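Local coordinates for protein arginase 1, mitochondrial (Arabidopsis thaliana, PDB 6VSU) that hydrolyses L-arginine to urea and L-ornithine at a two-manganese centre, and also turns agmatine into putrescine, at residues E[162-165]-E[166-170]; E[142-145]-E[146-150]. One frame throughout, in Å; residues are numbered along the deposited sequence.

Overall arrangement
In this arginase-family fold, loops after several strands of a parallel sheet, among them 131-136, 158-163 and 244-249, deliver groups to one metal centre. Helix 143-154, which carries interaction 2, runs into strand 158-163, and interaction 1 follows where that strand ends, at the two manganese ions and the ornithine. The centres of the two interactions lie 15 Å apart and their nearest atoms about 7 Å, so the two do not touch. One residue that relates them is His140, just before the helix. It shares a manganese ion with Asp164 and Asp168 of interaction 1, and its side chain is about 3 Å from that of Ser143 in interaction 2, itself about 7 Å from a manganese ion.

Interaction 1. Residues E[162-165]-E[166-170]; sequences HLDA and HPDIY. With MN (manganese (II) ion), chain B; MN (manganese (II) ion), chain C; ORN (L-ornithine), chain D.
Asp164 OD1 is gripped twice, by the manganese ion of chain B at 2.2 Å and by the backbone N of His166 at 2.7 Å, whose N-H comes from above the carboxylate plane. This is the Asp-Ala-His-Pro-Asp run of the arginase family, placed where strand 158-163 gives way to a loop and built around a binuclear manganese cluster. The other oxygen of the same carboxylate, Asp164 OD2, binds the second ion (chain C), so that the side chain bridges the pair. Asp168 folds back to that ion, its OD2 lying 1.9 Å from the manganese, and its carboxylate stands nearly upright to that of Asp164, with planes 81° apart. A bridging water joins both metals and donates to Asp168 OD1. A second water and His140 also bind the chain C ion, Asp251 binds the chain B ion, and Asp249 belongs to both sites.

His162 is a second-shell residue. With CG anti to the backbone N (chi1 179°), its ring points at the bridging carboxylate and NE2 donates to the anti side of Asp164 OD2 at 3.0 Å. Because Gln198 hydrogen-bonds ND1 of the same ring, both ring nitrogens are engaged, which probably fixes the rotation of the imidazole and steadies the bridging carboxylate.

His166 binds the first ion through ND1 and is sandwiched. The CB of Ala165 makes a CH-pi contact with one face, 4.0 Å from the ring centroid, while ornithine CD sits over the centre of the opposite face. The ornithine spans from the metal centre to Tyr170: its NE makes a weak hydrogen bond to Asp168 OD1 at 3.3 Å, its OXT lies in the plane of the Tyr170 ring at the edge, and Tyr170 OH donates to ornithine O at 2.8 Å.

Interaction 2. Residues E[142-145]-E[146-150]; sequences ISYP and VVRAV
Tyr144 and Arg148, one helical turn apart, meet through both backbone and side chain. The N-H of Arg148 reaches Tyr144 O at 2.9 Å, one of the i to i+4 bonds that wind helix 143-154. Val147 N likewise serves Ser143 O at 2.9 Å, and Val146 N serves Ile142 O at 3.1 Å. Ile142 O also has Val146 CG2 packed against it, and Val146 O takes Val150 N. Pro145 O is less squarely met: Ala149 N donates to it from above the carbonyl plane, 3.2 Å away, and Ser119 OG supplies a second hydrogen bond.

Further out, the Arg148 chain bends at chi3 (70°), bringing CZ over the Tyr144 ring, 4.9 Å from its centroid, in a cation-pi contact with the two planes tilted 55° apart. The guanidinium is also held from outside, NH2 by Ser119 OG, so one serine ties both Arg148 and the Pro145 carbonyl to helix 111-126. Ser143 OG is hydrogen-bonded to Asp289, and weakly to Ser247. The helix lies among its neighbours: Pro145, Val146 and Ala149 rest on helix 111-126, Tyr144 and Val147 meet helix 183-189, and both valines, Val146 and Val147, pack on Tyr245 of strand 244-249.

Interaction 1. Residues E[162-165]-E[166-170]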
ATOM      1  N   HIS E 162       4.966  10.806 -31.023  1.00 17.79           N
ATOM      2  CA  HIS E 162       4.875   9.543 -30.281  1.00 18.00           C
ATOM      3  C   HIS E 162       5.754   9.683 -29.036  1.00 18.17           C
ATOM      4  O   HIS E 162       6.948   9.706 -29.161  1.00 18.39           O
ATOM      5  CB  HIS E 162       5.225   8.369 -31.199  1.00 18.59           C
ATOM      6  CG  HIS E 162       5.172   7.053 -30.523  1.00 19.35           C
ATOM      7  ND1 HIS E 162       5.973   6.024 -30.904  1.00 20.35           N
ATOM      8  CD2 HIS E 162       4.484   6.638 -29.432  1.00 19.14           C
ATOM      9  CE1 HIS E 162       5.779   5.010 -30.085  1.00 20.74           C
ATOM     10  NE2 HIS E 162       4.852   5.353 -29.170  1.00 19.40           N
ATOM     11  N   LEU E 163       5.148   9.889 -27.881  1.00 18.67           N
ATOM     12  CA  LEU E 163       5.877  10.012 -26.594  1.00 20.20           C
ATOM     13  C   LEU E 163       5.808   8.649 -25.889  1.00 19.34           C
ATOM     14  O   LEU E 163       4.685   8.176 -25.585  1.00 18.92           O
ATOM     15  CB  LEU E 163       5.222  11.122 -25.751  1.00 21.68           C
ATOM     16  CG  LEU E 163       5.562  12.537 -26.206  1.00 22.07           C
ATOM     17  CD1 LEU E 163       4.551  13.529 -25.661  1.00 22.31           C
ATOM     18  CD2 LEU E 163       6.919  12.856 -25.685  1.00 24.80           C
ATOM     19  N   ASP E 164       6.956   8.019 -25.677  1.00 18.58           N
ATOM     20  CA  ASP E 164       6.962   6.641 -25.172  1.00 17.74           C
ATOM     21  C   ASP E 164       8.368   6.244 -24.757  1.00 18.29           C
ATOM     22  O   ASP E 164       9.342   6.706 -25.411  1.00 18.98           O
ATOM     23  CB  ASP E 164       6.438   5.790 -26.299  1.00 16.84           C
ATOM     24  CG  ASP E 164       5.965   4.410 -25.898  1.00 16.49           C
ATOM     25  OD1 ASP E 164       6.607   3.809 -24.999  1.00 16.87           O
ATOM     26  OD2 ASP E 164       4.977   3.961 -26.514  1.00 15.39           O
ATOM     27  N   ALA E 165       8.491   5.384 -23.741  1.00 17.99           N
ATOM     28  CA  ALA E 165       9.774   4.726 -23.402  1.00 18.89           C
ATOM     29  C   ALA E 165      10.221   3.750 -24.541  1.00 19.14           C
ATOM     30  O   ALA E 165      11.409   3.438 -24.622  1.00 19.63           O
ATOM     31  CB  ALA E 165       9.665   4.027 -22.048  1.00 19.05           C
ATOM     32  N   HIS E 166       9.278   3.262 -25.354  1.00 19.01           N
ATOM     33  CA  HIS E 166       9.385   2.115 -26.288  1.00 20.13           C
ATOM     34  C   HIS E 166       9.012   2.580 -27.680  1.00 20.28           C
ATOM     35  O   HIS E 166       8.041   3.299 -27.813  1.00 20.72           O
ATOM     36  CB  HIS E 166       8.406   0.990 -25.867  1.00 20.06           C
ATOM     37  CG  HIS E 166       8.548   0.599 -24.426  1.00 20.72           C
ATOM     38  ND1 HIS E 166       7.713   1.134 -23.418  1.00 19.37           N
ATOM     39  CD2 HIS E 166       9.470  -0.195 -23.823  1.00 21.45           C
ATOM     40  CE1 HIS E 166       8.135   0.674 -22.282  1.00 20.44           C
ATOM     41  NE2 HIS E 166       9.204  -0.151 -22.494  1.00 21.42           N
ATOM     42  N   PRO E 167       9.701   2.171 -28.763  1.00 21.65           N
ATOM     43  CA  PRO E 167       9.309   2.587 -30.121  1.00 21.62           C
ATOM     44  C   PRO E 167       8.082   1.875 -30.701  1.00 22.22           C
ATOM     45  O   PRO E 167       7.537   2.337 -31.641  1.00 21.46           O
ATOM     46  CB  PRO E 167      10.562   2.313 -30.960  1.00 22.79           C
ATOM     47  CG  PRO E 167      11.355   1.356 -30.150  1.00 24.08           C
ATOM     48  CD  PRO E 167      11.003   1.518 -28.694  1.00 22.97           C
ATOM     49  N   ASP E 168       7.696   0.739 -30.118  1.00 23.95           N
ATOM     50  CA  ASP E 168       6.527  -0.085 -30.530  1.00 24.92           C
ATOM     51  C   ASP E 168       6.544  -0.399 -32.034  1.00 25.32           C
ATOM     52  O   ASP E 168       5.513  -0.266 -32.725  1.00 24.81           O
ATOM     53  CB  ASP E 168       5.253   0.597 -30.043  1.00 25.16           C
ATOM     54  CG  ASP E 168       5.190   0.619 -28.527  1.00 25.82           C
ATOM     55  OD1 ASP E 168       5.904  -0.180 -27.903  1.00 27.91           O
ATOM     56  OD2 ASP E 168       4.422   1.416 -27.998  1.00 27.46           O
ATOM     57  N   ILE E 169       7.655  -0.880 -32.548  1.00 26.71           N
ATOM     58  CA  ILE E 169       7.828  -0.941 -34.016  1.00 28.18           C
ATOM     59  C   ILE E 169       8.379  -2.292 -34.457  1.00 29.54           C
ATOM     60  O   ILE E 169       8.832  -2.428 -35.644  1.00 30.78           O
ATOM     61  CB  ILE E 169       8.668   0.270 -34.385  1.00 29.75           C
ATOM     62  CG1 ILE E 169       8.305   0.698 -35.794  1.00 32.15           C
ATOM     63  CG2 ILE E 169      10.161   0.058 -34.209  1.00 30.95           C
ATOM     64  CD1 ILE E 169       8.958   2.008 -36.174  1.00 35.36           C
ATOM     65  N   TYR E 170       8.309  -3.285 -33.571  1.00 29.43           N
ATOM     66  CA  TYR E 170       8.576  -4.689 -33.920  1.00 31.37           C
ATOM     67  C   TYR E 170       7.563  -5.062 -35.016  1.00 30.39           C
ATOM     68  O   TYR E 170       6.429  -4.612 -35.036  1.00 27.13           O
ATOM     69  CB  TYR E 170       8.354  -5.646 -32.753  1.00 33.27           C
ATOM     70  CG  TYR E 170       9.262  -5.547 -31.558  1.00 35.38           C
ATOM     71  CD1 TYR E 170      10.438  -6.275 -31.506  1.00 37.91           C
ATOM     72  CD2 TYR E 170       8.904  -4.821 -30.437  1.00 34.49           C
ATOM     73  CE1 TYR E 170      11.244  -6.290 -30.378  1.00 39.55           C
ATOM     74  CE2 TYR E 170       9.721  -4.796 -29.316  1.00 35.94           C
ATOM     75  CZ  TYR E 170      10.895  -5.531 -29.271  1.00 38.78           C
ATOM     76  OH  TYR E 170      11.724  -5.546 -28.166  1.00 41.21           O
TER
HETATM   77 MN    MN B 401       5.802   2.302 -23.641  1.00 21.88          MN
HETATM   78 MN    MN C 402       3.889   2.095 -26.260  1.00 25.10          MN
HETATM   79  N   ORN D 404       9.329  -5.997 -23.592  1.00 57.38           N
HETATM   80  CA  ORN D 404       8.679  -5.118 -24.595  1.00 58.61           C
HETATM   81  CB  ORN D 404       7.899  -4.011 -23.888  1.00 56.00           C
HETATM   82  CG  ORN D 404       6.841  -3.337 -24.744  1.00 52.19           C
HETATM   83  CD  ORN D 404       6.084  -2.261 -23.989  1.00 55.29           C
HETATM   84  NE  ORN D 404       5.371  -1.296 -24.822  1.00 51.28           N
HETATM   85  C   ORN D 404       9.739  -4.506 -25.520  1.00 61.89           C
HETATM   86  O   ORN D 404      10.837  -5.060 -25.584  1.00 50.57           O
HETATM   87  OXT ORN D 404       9.414  -3.501 -26.146  1.00 55.04           O
HETATM   88  O   HOH W   1       5.455   0.994 -25.323  1.00 22.74           O
HETATM   89  O   HOH W   2       3.377  -0.258 -25.948  1.00 43.24           O

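Interaction 2. Residues E[142-145]-E[146-150]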
ATOM      1  N   ILE E 142      -4.138   0.241 -29.881  1.00 19.04           N
ATOM      2  CA  ILE E 142      -5.304   0.978 -30.407  1.00 19.40           C
ATOM      3  C   ILE E 142      -4.842   2.161 -31.281  1.00 19.03           C
ATOM      4  O   ILE E 142      -5.634   2.632 -32.118  1.00 19.30           O
ATOM      5  CB  ILE E 142      -6.180   1.408 -29.242  1.00 19.80           C
ATOM      6  CG1 ILE E 142      -5.556   2.587 -28.514  1.00 20.32           C
ATOM      7  CG2 ILE E 142      -6.475   0.194 -28.348  1.00 20.81           C
ATOM      8  CD1 ILE E 142      -6.379   3.099 -27.411  1.00 21.03           C
ATOM      9  N   SER E 143      -3.606   2.613 -31.115  1.00 18.07           N
ATOM     10  CA  SER E 143      -3.083   3.735 -31.894  1.00 17.70           C
ATOM     11  C   SER E 143      -3.166   3.421 -33.385  1.00 18.41           C
ATOM     12  O   SER E 143      -3.451   4.332 -34.155  1.00 18.36           O
ATOM     13  CB  SER E 143      -1.708   4.045 -31.449  1.00 17.71           C
ATOM     14  OG  SER E 143      -1.746   4.732 -30.209  1.00 17.20           O
ATOM     15  N   TYR E 144      -2.988   2.169 -33.788  1.00 19.60           N
ATOM     16  CA  TYR E 144      -3.019   1.785 -35.221  1.00 20.73           C
ATOM     17  C   TYR E 144      -4.402   2.086 -35.781  1.00 21.75           C
ATOM     18  O   TYR E 144      -4.519   2.871 -36.720  1.00 23.42           O
ATOM     19  CB  TYR E 144      -2.578   0.338 -35.456  1.00 21.42           C
ATOM     20  CG  TYR E 144      -2.894  -0.250 -36.814  1.00 22.15           C
ATOM     21  CD1 TYR E 144      -2.830   0.502 -37.974  1.00 22.92           C
ATOM     22  CD2 TYR E 144      -3.206  -1.594 -36.959  1.00 23.07           C
ATOM     23  CE1 TYR E 144      -3.027  -0.053 -39.245  1.00 24.04           C
ATOM     24  CE2 TYR E 144      -3.447  -2.156 -38.214  1.00 24.80           C
ATOM     25  CZ  TYR E 144      -3.367  -1.384 -39.369  1.00 25.00           C
ATOM     26  OH  TYR E 144      -3.607  -1.940 -40.598  1.00 26.97           O
ATOM     27  N   PRO E 145      -5.490   1.462 -35.297  1.00 22.01           N
ATOM     28  CA  PRO E 145      -6.798   1.685 -35.913  1.00 22.13           C
ATOM     29  C   PRO E 145      -7.288   3.116 -35.791  1.00 21.06           C
ATOM     30  O   PRO E 145      -8.089   3.551 -36.610  1.00 22.68           O
ATOM     31  CB  PRO E 145      -7.761   0.731 -35.187  1.00 22.64           C
ATOM     32  CG  PRO E 145      -7.029   0.363 -33.908  1.00 22.41           C
ATOM     33  CD  PRO E 145      -5.548   0.367 -34.311  1.00 22.24           C
ATOM     34  N   VAL E 146      -6.835   3.805 -34.775  1.00 20.33           N
ATOM     35  CA  VAL E 146      -7.251   5.220 -34.546  1.00 19.72           C
ATOM     36  C   VAL E 146      -6.556   6.060 -35.628  1.00 20.56           C
ATOM     37  O   VAL E 146      -7.240   6.894 -36.249  1.00 20.19           O
ATOM     38  CB  VAL E 146      -6.899   5.685 -33.126  1.00 18.22           C
ATOM     39  CG1 VAL E 146      -7.128   7.164 -32.978  1.00 18.34           C
ATOM     40  CG2 VAL E 146      -7.692   4.969 -32.041  1.00 18.16           C
ATOM     41  N   VAL E 147      -5.221   5.918 -35.766  1.00 20.53           N
ATOM     42  CA  VAL E 147      -4.436   6.767 -36.709  1.00 21.03           C
ATOM     43  C   VAL E 147      -4.921   6.452 -38.123  1.00 21.48           C
ATOM     44  O   VAL E 147      -5.166   7.385 -38.871  1.00 20.48           O
ATOM     45  CB  VAL E 147      -2.922   6.590 -36.573  1.00 21.45           C
ATOM     46  CG1 VAL E 147      -2.248   7.176 -37.778  1.00 22.61           C
ATOM     47  CG2 VAL E 147      -2.386   7.243 -35.296  1.00 20.99           C
ATOM     48  N   ARG E 148      -5.223   5.185 -38.396  1.00 21.96           N
ATOM     49  CA  ARG E 148      -5.741   4.776 -39.723  1.00 22.83           C
ATOM     50  C   ARG E 148      -7.072   5.488 -40.004  1.00 22.90           C
ATOM     51  O   ARG E 148      -7.239   5.957 -41.130  1.00 24.09           O
ATOM     52  CB  ARG E 148      -5.936   3.258 -39.744  1.00 23.88           C
ATOM     53  CG  ARG E 148      -6.655   2.720 -40.970  1.00 25.61           C
ATOM     54  CD  ARG E 148      -6.759   1.208 -40.959  1.00 26.45           C
ATOM     55  NE  ARG E 148      -7.680   0.728 -39.940  1.00 26.13           N
ATOM     56  CZ  ARG E 148      -7.776  -0.525 -39.528  1.00 26.66           C
ATOM     57  NH1 ARG E 148      -7.000  -1.458 -40.044  1.00 27.16           N
ATOM     58  NH2 ARG E 148      -8.644  -0.844 -38.591  1.00 26.68           N
ATOM     59  N   ALA E 149      -7.944   5.626 -39.000  1.00 21.88           N
ATOM     60  CA  ALA E 149      -9.282   6.210 -39.239  1.00 22.23           C
ATOM     61  C   ALA E 149      -9.132   7.697 -39.499  1.00 21.87           C
ATOM     62  O   ALA E 149      -9.809   8.211 -40.350  1.00 22.55           O
ATOM     63  CB  ALA E 149     -10.185   5.951 -38.065  1.00 22.18           C
ATOM     64  N   VAL E 150      -8.227   8.352 -38.790  1.00 21.40           N
ATOM     65  CA  VAL E 150      -8.016   9.822 -38.864  1.00 21.64           C
ATOM     66  C   VAL E 150      -7.429  10.151 -40.241  1.00 22.83           C
ATOM     67  O   VAL E 150      -7.990  11.000 -40.931  1.00 24.03           O
ATOM     68  CB  VAL E 150      -7.121  10.323 -37.715  1.00 20.99           C
ATOM     69  CG1 VAL E 150      -6.733  11.751 -37.947  1.00 21.33           C
ATOM     70  CG2 VAL E 150      -7.761  10.207 -36.339  1.00 20.23           C
TER